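O-ureido-L-serine synthase (Streptomyces lavendulae, PDB 3X44) uses pyridoxal 5'-phosphate to add hydroxyurea to O-acetyl-L-serine, giving O-ureido-L-serine for D-cycloserine biosynthesis, and can also make L-cysteine from sulfide. Local coordinates at residues Thr183-Gly186 / Gln187-Val191. The protein carries 1 engineered substitution. Residues are numbered along the deposited sequence; the frame is centred on the assembly and turned at random.
Sequences TGVG and QMLRV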
ATOM      1  N   THR A 183     -16.980   6.147  19.134  1.00 18.33           N
ATOM      2  CA  THR A 183     -16.457   5.507  20.338  1.00 15.89           C
ATOM      3  C   THR A 183     -15.125   4.803  20.092  1.00 15.09           C
ATOM      4  O   THR A 183     -14.175   4.973  20.863  1.00 17.24           O
ATOM      5  CB  THR A 183     -17.479   4.505  20.914  1.00 14.73           C
ATOM      6  OG1 THR A 183     -18.646   5.218  21.338  1.00 16.40           O
ATOM      7  CG2 THR A 183     -16.885   3.761  22.117  1.00 11.76           C
ATOM      8  N   GLY A 184     -15.051   4.026  19.014  1.00 15.47           N
ATOM      9  CA  GLY A 184     -13.824   3.311  18.690  1.00 12.47           C
ATOM     10  C   GLY A 184     -12.651   4.237  18.419  1.00 13.88           C
ATOM     11  O   GLY A 184     -11.562   4.060  18.976  1.00 13.00           O
ATOM     12  N   VAL A 185     -12.863   5.232  17.563  1.00 11.42           N
ATOM     13  CA  VAL A 185     -11.794   6.169  17.252  1.00 12.16           C
ATOM     14  C   VAL A 185     -11.533   7.099  18.438  1.00 13.79           C
ATOM     15  O   VAL A 185     -10.383   7.358  18.794  1.00 13.41           O
ATOM     16  CB  VAL A 185     -12.130   7.014  16.014  1.00 11.91           C
ATOM     17  CG1 VAL A 185     -10.994   7.995  15.739  1.00 17.95           C
ATOM     18  CG2 VAL A 185     -12.327   6.113  14.804  1.00 12.33           C
ATOM     19  N   GLY A 186     -12.611   7.580  19.050  1.00 17.39           N
ATOM     20  CA  GLY A 186     -12.484   8.482  20.181  1.00 19.11           C
ATOM     21  C   GLY A 186     -11.653   7.923  21.320  1.00 20.93           C
ATOM     22  O   GLY A 186     -10.888   8.651  21.960  1.00 19.71           O
ATOM     23  N   GLN A 187     -11.798   6.623  21.567  1.00 21.49           N
ATOM     24  CA  GLN A 187     -11.081   5.960  22.649  1.00 21.35           C
ATOM     25  C   GLN A 187      -9.589   5.769  22.385  1.00 21.18           C
ATOM     26  O   GLN A 187      -8.780   5.822  23.316  1.00 17.20           O
ATOM     27  CB  GLN A 187     -11.733   4.614  22.948  1.00 19.96           C
ATOM     28  CG  GLN A 187     -12.990   4.734  23.791  1.00 21.64           C
ATOM     29  CD  GLN A 187     -13.658   3.406  24.035  1.00 20.25           C
ATOM     30  OE1 GLN A 187     -13.376   2.420  23.354  1.00 24.35           O
ATOM     31  NE2 GLN A 187     -14.552   3.367  25.013  1.00 21.96           N
ATOM     32  N   MET A 188      -9.225   5.547  21.125  1.00 20.96           N
ATOM     33  CA  MET A 188      -7.824   5.363  20.774  1.00 20.94           C
ATOM     34  C   MET A 188      -7.159   6.737  20.743  1.00 21.46           C
ATOM     35  O   MET A 188      -5.990   6.883  21.107  1.00 17.12           O
ATOM     36  CB  MET A 188      -7.701   4.667  19.414  1.00 19.02           C
ATOM     37  CG  MET A 188      -8.248   3.236  19.409  1.00 22.19           C
ATOM     38  SD  MET A 188      -7.834   2.266  20.894  1.00 22.96           S
ATOM     39  CE  MET A 188      -6.142   1.911  20.579  1.00 23.69           C
ATOM     40  N   LEU A 189      -7.918   7.741  20.316  1.00 20.46           N
ATOM     41  CA  LEU A 189      -7.421   9.104  20.270  1.00 21.60           C
ATOM     42  C   LEU A 189      -7.124   9.559  21.695  1.00 23.29           C
ATOM     43  O   LEU A 189      -6.162  10.292  21.931  1.00 26.03           O
ATOM     44  CB  LEU A 189      -8.467  10.036  19.660  1.00 21.71           C
ATOM     45  CG  LEU A 189      -8.610  10.039  18.140  1.00 21.14           C
ATOM     46  CD1 LEU A 189      -9.820  10.874  17.752  1.00 21.70           C
ATOM     47  CD2 LEU A 189      -7.342  10.581  17.500  1.00 21.13           C
ATOM     48  N   ARG A 190      -7.954   9.115  22.637  1.00 21.14           N
ATOM     49  CA  ARG A 190      -7.796   9.474  24.045  1.00 21.81           C
ATOM     50  C   ARG A 190      -6.446   9.027  24.596  1.00 21.32           C
ATOM     51  O   ARG A 190      -5.791   9.763  25.331  1.00 19.91           O
ATOM     52  CB  ARG A 190      -8.919   8.849  24.893  1.00 23.76           C
ATOM     53  CG  ARG A 190      -9.311   9.680  26.121  1.00 25.16           C
ATOM     54  CD  ARG A 190      -9.808   8.843  27.310  1.00 25.81           C
ATOM     55  NE  ARG A 190     -10.597   7.665  26.942  1.00 24.83           N
ATOM     56  CZ  ARG A 190     -11.921   7.572  27.059  1.00 24.46           C
ATOM     57  NH1 ARG A 190     -12.632   8.587  27.533  1.00 21.70           N
ATOM     58  NH2 ARG A 190     -12.539   6.447  26.730  1.00 21.08           N
ATOM     59  N   VAL A 191      -6.029   7.821  24.227  1.00 20.20           N
ATOM     60  CA  VAL A 191      -4.767   7.275  24.706  1.00 22.33           C
ATOM     61  C   VAL A 191      -3.536   7.826  23.988  1.00 20.18           C
ATOM     62  O   VAL A 191      -2.548   8.205  24.624  1.00 20.61           O
ATOM     63  CB  VAL A 191      -4.765   5.736  24.581  1.00 22.56           C
ATOM     64  CG1 VAL A 191      -3.490   5.157  25.178  1.00 24.26           C
ATOM     65  CG2 VAL A 191      -5.994   5.166  25.270  1.00 26.44           C
TER
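Gln187 lies alongside Thr183, one helical turn earlier, the two side chains pointing the same way. Its backbone N donates to Thr183 O at 3.0 Å, and the side chain, extended beyond CG, carries its carboxamide past the methyl of Thr183, with NE2 3.7 Å from CG2. With chi1 of Thr183 at -64°, OG1 lies beside the backbone N, where it hydrogen-bonds with Thr179 O and Asp232 N, and the methyl CG2 is left anti to that N. A long, flat carboxamide suits position 187 because both its ends are used: OE1 accepts from Arg153 and NE2 donates to Asp232, which also forms a salt bridge with Arg190. Gly186, buried and without a side chain, contributes backbone alone; its O receives Arg190 N at 3.0 Å. On another side of the helix, branched Val185 and Leu189 run side by side, CG1 to CD1 3.7 Å, and both rest on Phe172 of strand 171-174. Leu189 N donates to Val185 O at 2.9 Å. These i to i+4 bonds are those of a regular alpha-helix, here the helix of a beta-alpha-beta unit between parallel strands 171-174 and 197-203; its first turn shares Gly180 and Thr181 with the pyridoxal phosphate-binding run Gly177-Thr181.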